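Local coordinates for carboxylic ester hydrolase (Aspergillus niger, PDB 7K4O), which hydrolyses carboxylic esters as a tannin acyl hydrolase (tannase), probably releasing gallic acid from tannins, at residues E191-V196 against A206-P211; P211-S216 against I428-S433; I422-S427 against D540-D545. All coordinates share one frame; numbering follows the deposited sequence.

Contact 1 (E191-V196 against A206-P211); sequences EGWSQV and AIIGAP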
loop_
_atom_site.group_PDB
_atom_site.type_symbol
_atom_site.label_atom_id
_atom_site.label_comp_id
_atom_site.label_asym_id
_atom_site.label_seq_id
_atom_site.Cartn_x
_atom_site.Cartn_y
_atom_site.Cartn_z
ATOM N N GLU A 191 1.889 -0.065 -7.118
ATOM C CA GLU A 191 1.690 -0.651 -8.453
ATOM C C GLU A 191 0.388 -0.149 -9.064
ATOM O O GLU A 191 0.385 0.167 -10.257
ATOM C CB GLU A 191 1.741 -2.158 -8.407
ATOM C CG GLU A 191 3.124 -2.710 -8.083
ATOM C CD GLU A 191 3.158 -4.125 -7.556
ATOM O OE1 GLU A 191 2.173 -4.858 -7.710
ATOM O OE2 GLU A 191 4.229 -4.532 -7.009
ATOM N N GLY A 192 -0.672 -0.008 -8.265
ATOM C CA GLY A 192 -1.905 0.603 -8.791
ATOM C C GLY A 192 -1.645 2.008 -9.306
ATOM O O GLY A 192 -2.004 2.340 -10.434
ATOM N N TRP A 193 -0.987 2.841 -8.507
ATOM C CA TRP A 193 -0.697 4.240 -8.933
ATOM C C TRP A 193 0.227 4.259 -10.150
ATOM O O TRP A 193 0.113 5.180 -10.965
ATOM C CB TRP A 193 -0.124 5.080 -7.790
ATOM C CG TRP A 193 -1.158 5.570 -6.836
ATOM C CD1 TRP A 193 -1.246 5.267 -5.517
ATOM C CD2 TRP A 193 -2.311 6.377 -7.141
ATOM N NE1 TRP A 193 -2.315 5.904 -4.955
ATOM C CE2 TRP A 193 -2.994 6.587 -5.931
ATOM C CE3 TRP A 193 -2.782 7.027 -8.294
ATOM C CZ2 TRP A 193 -4.146 7.364 -5.859
ATOM C CZ3 TRP A 193 -3.920 7.799 -8.214
ATOM C CH2 TRP A 193 -4.608 7.945 -7.011
ATOM N N SER A 194 1.115 3.284 -10.316
ATOM C CA SER A 194 2.077 3.263 -11.430
ATOM C C SER A 194 1.311 3.254 -12.760
ATOM O O SER A 194 1.796 3.815 -13.764
ATOM C CB SER A 194 3.045 2.112 -11.349
ATOM O OG SER A 194 2.470 0.856 -11.696
ATOM N N GLN A 195 0.154 2.603 -12.797
ATOM C CA GLN A 195 -0.652 2.512 -14.033
ATOM C C GLN A 195 -1.596 3.718 -14.177
ATOM O O GLN A 195 -1.678 4.295 -15.261
ATOM C CB GLN A 195 -1.497 1.238 -14.072
ATOM C CG GLN A 195 -0.679 -0.023 -13.889
ATOM C CD GLN A 195 0.414 -0.183 -14.923
ATOM O OE1 GLN A 195 0.146 -0.347 -16.096
ATOM N NE2 GLN A 195 1.667 -0.049 -14.491
ATOM N N VAL A 196 -2.245 4.135 -13.091
ATOM C CA VAL A 196 -3.172 5.298 -13.109
ATOM C C VAL A 196 -2.424 6.562 -13.563
ATOM O O VAL A 196 -2.972 7.359 -14.271
ATOM C CB VAL A 196 -3.846 5.452 -11.758
ATOM C CG1 VAL A 196 -4.624 6.754 -11.658
ATOM C CG2 VAL A 196 -4.754 4.250 -11.416
ATOM N N ALA A 206 -9.566 1.871 -9.695
ATOM C CA ALA A 206 -8.399 1.338 -8.963
ATOM C C ALA A 206 -8.672 1.447 -7.460
ATOM O O ALA A 206 -9.099 2.509 -6.993
ATOM C CB ALA A 206 -7.154 2.113 -9.323
ATOM N N ILE A 207 -8.460 0.370 -6.749
ATOM C CA ILE A 207 -8.573 0.231 -5.277
ATOM C C ILE A 207 -7.166 0.103 -4.703
ATOM O O ILE A 207 -6.454 -0.857 -5.002
ATOM C CB ILE A 207 -9.431 -0.978 -4.879
ATOM C CG1 ILE A 207 -10.838 -0.906 -5.461
ATOM C CG2 ILE A 207 -9.443 -1.146 -3.387
ATOM C CD1 ILE A 207 -11.477 -2.269 -5.540
ATOM N N ILE A 208 -6.755 1.111 -3.949
ATOM C CA ILE A 208 -5.341 1.305 -3.522
ATOM C C ILE A 208 -5.262 1.512 -2.018
ATOM O O ILE A 208 -5.805 2.506 -1.541
ATOM C CB ILE A 208 -4.691 2.450 -4.291
ATOM C CG1 ILE A 208 -4.591 2.073 -5.765
ATOM C CG2 ILE A 208 -3.317 2.749 -3.679
ATOM C CD1 ILE A 208 -4.305 3.214 -6.679
ATOM N N GLY A 209 -4.621 0.570 -1.355
ATOM C CA GLY A 209 -4.289 0.719 0.067
ATOM C C GLY A 209 -2.862 1.203 0.304
ATOM O O GLY A 209 -1.938 0.670 -0.368
ATOM N N ALA A 210 -2.677 2.103 1.287
ATOM C CA ALA A 210 -1.370 2.533 1.885
ATOM C C ALA A 210 -0.212 2.315 0.916
ATOM O O ALA A 210 0.630 1.441 1.111
ATOM C CB ALA A 210 -1.129 1.764 3.163
ATOM N N PRO A 211 -0.154 3.087 -0.171
ATOM C CA PRO A 211 0.808 2.803 -1.220
ATOM C C PRO A 211 2.251 3.158 -0.834
ATOM O O PRO A 211 2.474 4.267 -0.294
ATOM C CB PRO A 211 0.290 3.636 -2.390
ATOM C CG PRO A 211 -0.459 4.783 -1.757
ATOM C CD PRO A 211 -1.081 4.169 -0.531
#
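G192 and I208 mark the nearest approach of the two backbones, their CA atoms 6.3 Å apart. Helix segment 191-196 runs at 138° to strand segment 206-209, and their axes pass 8.6 Å apart. G192 has no side chain on the flank that faces the strand. I208 fills this place and brings CD1 to 3.9 Å from G192 C. Its CG1 is anti to the carbonyl carbon (chi1 -66°) and the chain runs on extended, which brings CD1 over the W193 indole. I208 CD1 makes a CH-pi contact over the W193 five-membered ring, 3.6 Å from its centroid and 6° off the normal. The other branch reaches the same ring, with I208 CG2 3.5 Å from W193 NE1. P211 comes in the plane of the indole, its CB at the edge 3.8 Å from W193 CD1. At the far end V196 CG2 rests on A206 CB at 3.8 Å. The rings of H413, Y430 and Y455 meet that of W193 edge-to-face. The pair is the second half of a beta-alpha-beta crossover: strand 179-185, helix 187-196, strand 205-209. In the alpha/beta-hydrolase fold this helix follows the nucleophile elbow, here probably carrying S186.

Contact 2 (P211-S216 against I428-S433); sequences PAFRWS and IRYWES. With GDE (3,4,5-trihydroxybenzoic acid), chain J.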
loop_
_atom_site.group_PDB
_atom_site.type_symbol
_atom_site.label_atom_id
_atom_site.label_comp_id
_atom_site.label_asym_id
_atom_site.label_seq_id
_atom_site.Cartn_x
_atom_site.Cartn_y
_atom_site.Cartn_z
ATOM N N PRO A 211 -0.154 3.087 -0.171
ATOM C CA PRO A 211 0.808 2.803 -1.220
ATOM C C PRO A 211 2.251 3.158 -0.834
ATOM O O PRO A 211 2.474 4.267 -0.294
ATOM C CB PRO A 211 0.290 3.636 -2.390
ATOM C CG PRO A 211 -0.459 4.783 -1.757
ATOM C CD PRO A 211 -1.081 4.169 -0.531
ATOM N N ALA A 212 3.173 2.289 -1.234
ATOM C CA ALA A 212 4.625 2.536 -1.096
ATOM C C ALA A 212 5.150 3.442 -2.218
ATOM O O ALA A 212 6.214 3.129 -2.804
ATOM C CB ALA A 212 5.335 1.247 -1.017
ATOM N N PHE A 213 4.424 4.522 -2.511
ATOM C CA PHE A 213 4.893 5.520 -3.501
ATOM C C PHE A 213 5.799 6.552 -2.783
ATOM O O PHE A 213 6.185 6.378 -1.611
ATOM C CB PHE A 213 3.721 6.083 -4.280
ATOM C CG PHE A 213 2.653 6.807 -3.509
ATOM C CD1 PHE A 213 2.811 7.195 -2.201
ATOM C CD2 PHE A 213 1.459 7.120 -4.168
ATOM C CE1 PHE A 213 1.814 7.932 -1.570
ATOM C CE2 PHE A 213 0.449 7.809 -3.519
ATOM C CZ PHE A 213 0.662 8.272 -2.252
ATOM N N ARG A 214 6.166 7.592 -3.508
ATOM C CA ARG A 214 7.162 8.593 -3.061
ATOM C C ARG A 214 8.426 7.837 -2.655
ATOM O O ARG A 214 9.016 8.128 -1.599
ATOM C CB ARG A 214 6.584 9.484 -1.958
ATOM C CG ARG A 214 7.273 10.830 -1.858
ATOM C CD ARG A 214 6.593 11.768 -0.885
ATOM N NE ARG A 214 5.257 12.142 -1.394
ATOM C CZ ARG A 214 4.077 11.732 -0.916
ATOM N NH1 ARG A 214 3.997 10.939 0.127
ATOM N NH2 ARG A 214 2.998 12.086 -1.571
ATOM N N TRP A 215 8.891 6.947 -3.525
ATOM C CA TRP A 215 9.888 5.904 -3.263
ATOM C C TRP A 215 11.109 6.420 -2.466
ATOM O O TRP A 215 11.422 5.810 -1.430
ATOM C CB TRP A 215 10.335 5.272 -4.580
ATOM C CG TRP A 215 11.191 4.067 -4.339
ATOM C CD1 TRP A 215 12.550 3.985 -4.256
ATOM C CD2 TRP A 215 10.709 2.719 -4.261
ATOM N NE1 TRP A 215 12.917 2.695 -4.030
ATOM C CE2 TRP A 215 11.826 1.878 -4.040
ATOM C CE3 TRP A 215 9.428 2.136 -4.296
ATOM C CZ2 TRP A 215 11.686 0.508 -3.836
ATOM C CZ3 TRP A 215 9.299 0.783 -4.121
ATOM C CH2 TRP A 215 10.411 -0.024 -3.893
ATOM N N SER A 216 11.772 7.472 -2.947
ATOM C CA SER A 216 13.065 7.866 -2.337
ATOM C C SER A 216 12.823 8.320 -0.893
ATOM O O SER A 216 13.779 8.229 -0.092
ATOM C CB SER A 216 13.779 8.922 -3.205
ATOM O OG SER A 216 13.078 10.155 -3.215
ATOM N N ILE A 428 -2.374 11.440 2.270
ATOM C CA ILE A 428 -2.980 12.780 2.167
ATOM C C ILE A 428 -2.141 13.635 1.235
ATOM O O ILE A 428 -2.684 14.378 0.397
ATOM C CB ILE A 428 -3.117 13.423 3.573
ATOM C CG1 ILE A 428 -4.298 12.871 4.376
ATOM C CG2 ILE A 428 -3.285 14.901 3.397
ATOM C CD1 ILE A 428 -4.187 11.479 4.806
ATOM N N ARG A 429 -0.818 13.587 1.385
ATOM C CA ARG A 429 0.024 14.471 0.570
ATOM C C ARG A 429 -0.222 14.274 -0.930
ATOM O O ARG A 429 -0.246 15.235 -1.683
ATOM C CB ARG A 429 1.507 14.300 0.900
ATOM C CG ARG A 429 2.318 15.375 0.174
ATOM C CD ARG A 429 3.798 15.274 0.545
ATOM N NE ARG A 429 4.563 16.327 -0.065
ATOM C CZ ARG A 429 4.814 17.528 0.494
ATOM N NH1 ARG A 429 4.390 17.814 1.716
ATOM N NH2 ARG A 429 5.526 18.428 -0.161
ATOM N N TYR A 430 -0.330 13.031 -1.370
ATOM C CA TYR A 430 -0.505 12.786 -2.820
ATOM C C TYR A 430 -1.855 13.319 -3.288
ATOM O O TYR A 430 -1.923 13.935 -4.370
ATOM C CB TYR A 430 -0.348 11.312 -3.158
ATOM C CG TYR A 430 -0.459 11.072 -4.639
ATOM C CD1 TYR A 430 0.490 11.575 -5.532
ATOM C CD2 TYR A 430 -1.556 10.396 -5.176
ATOM C CE1 TYR A 430 0.363 11.406 -6.907
ATOM C CE2 TYR A 430 -1.682 10.189 -6.536
ATOM C CZ TYR A 430 -0.730 10.693 -7.402
ATOM O OH TYR A 430 -0.908 10.498 -8.740
ATOM N N TRP A 431 -2.912 13.070 -2.516
ATOM C CA TRP A 431 -4.245 13.584 -2.907
ATOM C C TRP A 431 -4.173 15.105 -3.009
ATOM O O TRP A 431 -4.686 15.711 -3.978
ATOM C CB TRP A 431 -5.294 13.094 -1.908
ATOM C CG TRP A 431 -6.703 13.501 -2.201
ATOM C CD1 TRP A 431 -7.664 12.718 -2.789
ATOM C CD2 TRP A 431 -7.345 14.738 -1.837
ATOM N NE1 TRP A 431 -8.866 13.383 -2.810
ATOM C CE2 TRP A 431 -8.693 14.633 -2.258
ATOM C CE3 TRP A 431 -6.936 15.921 -1.203
ATOM C CZ2 TRP A 431 -9.610 15.652 -2.043
ATOM C CZ3 TRP A 431 -7.852 16.924 -0.996
ATOM C CH2 TRP A 431 -9.163 16.794 -1.441
ATOM N N GLU A 432 -3.475 15.756 -2.085
ATOM C CA GLU A 432 -3.350 17.228 -2.166
ATOM C C GLU A 432 -2.509 17.685 -3.365
ATOM O O GLU A 432 -2.799 18.722 -3.927
ATOM C CB GLU A 432 -2.737 17.759 -0.864
ATOM C CG GLU A 432 -3.553 17.529 0.406
ATOM C CD GLU A 432 -4.830 18.346 0.507
ATOM O OE1 GLU A 432 -5.090 19.130 -0.402
ATOM O OE2 GLU A 432 -5.534 18.183 1.539
ATOM N N SER A 433 -1.488 16.914 -3.732
ATOM C CA SER A 433 -0.632 17.179 -4.908
ATOM C C SER A 433 -1.513 17.144 -6.141
ATOM O O SER A 433 -1.430 18.060 -7.005
ATOM C CB SER A 433 0.506 16.192 -5.012
ATOM O OG SER A 433 1.447 16.474 -3.972
HETATM O OAA GDE J . 4.576 -3.874 0.511
HETATM O OAB GDE J . 4.530 -4.025 2.719
HETATM O OAC GDE J . 8.475 -0.618 -0.298
HETATM O OAD GDE J . 7.071 0.158 4.202
HETATM O OAE GDE J . 8.652 0.779 2.137
HETATM C CAF GDE J . 6.718 -2.047 0.668
HETATM C CAG GDE J . 5.998 -1.653 2.967
HETATM C CAH GDE J . 4.960 -3.496 1.660
HETATM C CAI GDE J . 7.638 -0.994 0.777
HETATM C CAJ GDE J . 6.954 -0.613 3.091
HETATM C CAK GDE J . 5.967 -2.376 1.785
HETATM C CAL GDE J . 7.725 -0.287 2.008
#
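F213 and Y430 form the tight part of this contact. F213 CZ presses against Y430 CB at 3.3 Å, and F213 CE2 lies beside the start of the tyrosine ring. The two rings are oblique, with centroids 5.1 Å apart and planes at 57°. F213 CG sits between the backbone N and the carbonyl carbon (chi1 61°). This folds the ring back over P211, so that P211 CG lies 3.6 Å above the centre of the F213 ring. Y430 leads its hydroxyl away from the contact, to a hydrogen bond with W398 O.

The arginine side has longer approaches and lies nearer solvent, R429 being partly exposed. R214 bends at its third torsion and lays a guanidinium face on the aliphatic chain of R429, with R429 CD 3.8 Å above the plane. R214 NH2 comes 3.5 Å from Y430 N, but both are donors and no bond forms. The two guanidinium planes are 83° apart, and R214 NE is 4.4 Å from R429 NE. The pair gathers round the C-terminal end: R214 NE makes a salt bridge with Y554 OXT, and R429 NE hydrogen-bonds to V553 O. The negative terminus probably offsets the positive charge. R214 NH1 also donates a hydrogen bond to A426 O.

A212 belongs to a different surface. It is the centre of an inverse gamma turn, and A212 CB lies 3.7 Å from CAI of the bound gallic acid. The loop 211-214 thus has one side packed on helix 425-438 and another lining the ligand pocket of this serine esterase.

Contact 3 (I422-S427 against D540-D545); sequences IPTAAS and DSWHYD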
loop_
_atom_site.group_PDB
_atom_site.type_symbol
_atom_site.label_atom_id
_atom_site.label_comp_id
_atom_site.label_asym_id
_atom_site.label_seq_id
_atom_site.Cartn_x
_atom_site.Cartn_y
_atom_site.Cartn_z
ATOM N N ILE A 422 4.161 2.655 6.500
ATOM C CA ILE A 422 4.032 3.815 5.588
ATOM C C ILE A 422 3.271 4.874 6.313
ATOM O O ILE A 422 2.121 4.641 6.706
ATOM C CB ILE A 422 3.348 3.406 4.271
ATOM C CG1 ILE A 422 4.038 2.169 3.682
ATOM C CG2 ILE A 422 3.303 4.617 3.353
ATOM C CD1 ILE A 422 3.525 1.715 2.344
ATOM N N PRO A 423 3.837 6.086 6.492
ATOM C CA PRO A 423 3.125 7.132 7.197
ATOM C C PRO A 423 1.759 7.433 6.566
ATOM O O PRO A 423 1.672 7.680 5.394
ATOM C CB PRO A 423 4.041 8.336 7.101
ATOM C CG PRO A 423 5.387 7.730 6.953
ATOM C CD PRO A 423 5.183 6.524 6.046
ATOM N N THR A 424 0.710 7.493 7.391
ATOM C CA THR A 424 -0.625 7.857 6.876
ATOM C C THR A 424 -0.589 9.171 6.113
ATOM O O THR A 424 -1.307 9.306 5.090
ATOM C CB THR A 424 -1.651 7.897 8.026
ATOM O OG1 THR A 424 -1.439 6.760 8.862
ATOM C CG2 THR A 424 -3.061 7.931 7.465
ATOM N N ALA A 425 0.169 10.170 6.592
ATOM C CA ALA A 425 0.236 11.474 5.935
ATOM C C ALA A 425 0.785 11.365 4.502
ATOM O O ALA A 425 0.581 12.305 3.739
ATOM C CB ALA A 425 1.022 12.426 6.812
ATOM N N ALA A 426 1.479 10.292 4.167
ATOM C CA ALA A 426 2.023 10.107 2.796
ATOM C C ALA A 426 0.858 10.060 1.797
ATOM O O ALA A 426 1.052 10.557 0.665
ATOM C CB ALA A 426 2.855 8.908 2.665
ATOM N N SER A 427 -0.271 9.496 2.210
ATOM C CA SER A 427 -1.443 9.377 1.290
ATOM C C SER A 427 -2.135 10.713 1.161
ATOM O O SER A 427 -2.510 11.096 0.040
ATOM C CB SER A 427 -2.380 8.269 1.735
ATOM O OG SER A 427 -1.814 6.988 1.519
ATOM N N ASP A 540 -5.087 21.006 8.755
ATOM C CA ASP A 540 -3.742 21.642 8.673
ATOM C C ASP A 540 -2.699 20.720 9.281
ATOM O O ASP A 540 -1.538 20.782 8.829
ATOM C CB ASP A 540 -3.712 23.005 9.357
ATOM C CG ASP A 540 -4.505 24.091 8.674
ATOM O OD1 ASP A 540 -4.992 23.900 7.528
ATOM O OD2 ASP A 540 -4.721 25.136 9.346
ATOM N N SER A 541 -3.037 19.896 10.271
ATOM C CA SER A 541 -2.068 19.000 10.951
ATOM C C SER A 541 -1.546 17.921 9.990
ATOM O O SER A 541 -0.521 17.334 10.292
ATOM C CB SER A 541 -2.591 18.362 12.174
ATOM O OG SER A 541 -3.551 17.338 11.904
ATOM N N TRP A 542 -2.272 17.667 8.893
ATOM C CA TRP A 542 -1.896 16.609 7.919
ATOM C C TRP A 542 -1.045 17.191 6.796
ATOM O O TRP A 542 -0.725 16.417 5.851
ATOM C CB TRP A 542 -3.151 15.972 7.297
ATOM C CG TRP A 542 -3.953 15.095 8.192
ATOM C CD1 TRP A 542 -5.081 15.441 8.880
ATOM C CD2 TRP A 542 -3.753 13.695 8.437
ATOM N NE1 TRP A 542 -5.546 14.377 9.585
ATOM C CE2 TRP A 542 -4.776 13.272 9.312
ATOM C CE3 TRP A 542 -2.772 12.785 8.061
ATOM C CZ2 TRP A 542 -4.843 11.972 9.789
ATOM C CZ3 TRP A 542 -2.843 11.491 8.514
ATOM C CH2 TRP A 542 -3.873 11.082 9.369
ATOM N N HIS A 543 -0.804 18.491 6.800
ATOM C CA HIS A 543 -0.119 19.172 5.682
ATOM C C HIS A 543 1.268 19.577 6.155
ATOM O O HIS A 543 1.368 20.208 7.226
ATOM C CB HIS A 543 -0.884 20.376 5.207
ATOM C CG HIS A 543 -2.192 20.047 4.559
ATOM N ND1 HIS A 543 -3.176 21.005 4.383
ATOM C CD2 HIS A 543 -2.661 18.899 4.009
ATOM C CE1 HIS A 543 -4.207 20.451 3.751
ATOM N NE2 HIS A 543 -3.924 19.155 3.517
ATOM N N TYR A 544 2.280 19.284 5.361
ATOM C CA TYR A 544 3.688 19.526 5.746
ATOM C C TYR A 544 4.396 20.360 4.692
ATOM O O TYR A 544 4.256 20.174 3.500
ATOM C CB TYR A 544 4.412 18.226 6.044
ATOM C CG TYR A 544 3.825 17.520 7.232
ATOM C CD1 TYR A 544 4.226 17.850 8.506
ATOM C CD2 TYR A 544 2.796 16.591 7.090
ATOM C CE1 TYR A 544 3.680 17.242 9.622
ATOM C CE2 TYR A 544 2.235 15.969 8.195
ATOM C CZ TYR A 544 2.664 16.318 9.473
ATOM O OH TYR A 544 2.123 15.718 10.566
ATOM N N ASP A 545 5.187 21.320 5.190
ATOM C CA ASP A 545 6.061 22.152 4.356
ATOM C C ASP A 545 7.456 21.524 4.379
ATOM O O ASP A 545 8.158 21.579 5.441
ATOM C CB ASP A 545 6.081 23.589 4.867
ATOM C CG ASP A 545 7.056 24.468 4.104
ATOM O OD1 ASP A 545 7.514 24.084 3.018
ATOM O OD2 ASP A 545 7.362 25.535 4.631
HETATM O O HOH W 1 0.743 15.011 4.188
#
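One water joins A425 to W542. It donates to A425 O at 2.7 Å and to W542 O at 2.6 Å, so a single molecule satisfies two carbonyls on facing segments. It also lies at the edge of the Y544 ring, in its plane. No direct hydrogen bond crosses between the segments. The backbones are nearest at the same pair, with A425 CA 5.9 Å from W542 CA.

The side chains that meet around the water do so through carbon. W542 offers the rim of its six-membered ring to T424 and A425. With chi1 at -71°, W542 CG lies beside the backbone N and the indole reaches across to A425. A425 N meets the indole at the edge, in plane, 3.8 Å from W542 CZ3. T424 CG2 approaches the same atom obliquely, 3.7 Å from W542 CZ3. The methyl also touches the next atom of the rim, with T424 CG2 3.8 Å from W542 CH2. T424 CB lies in the indole plane.

The segment 422-427 follows strand 410-416 of the alpha/beta-hydrolase sheet. The loop between them carries D419, whose position fits the acid of a Ser-His-Asp triad with S186 and H465. I422 N hydrogen-bonds to D419 OD1, and T424 OG1 donates a hydrogen bond to G416 O, so the polar branch of T424 holds to the strand end while its methyl meets W542.

A425 CB is shared by two rings, 4.0 Å from W542 CE3 and the same from Y544 CE2. The Y544 ring meets this methyl obliquely. The indole nitrogen has a separate partner, since W542 NE1 hydrogen-bonds to D267 OD2 at helix 266-272.

In the fold
Contact 1 closes first, over a short loop from helix 187-196 to strand 205-209. The chain then passes through P211, which contacts 1 and 2 share. Contact 2 closes a span of about two hundred residues, bringing the loop before helix 215-221 to helix 425-438. Contact 3 opens inside that span, at 422-427, and closes at 540-545, so contacts 2 and 3 cross, and both use helix 425-438. Contact 1 is in series with both. W193 of contact 1 packs on F213 of contact 2. Probable hydrogen bonds, E432 OE2 with H543 NE2 and R429 NH1 with Y544 O, join contacts 2 and 3. Together they tie the central sheet, the gallic acid pocket and the C-terminal tail.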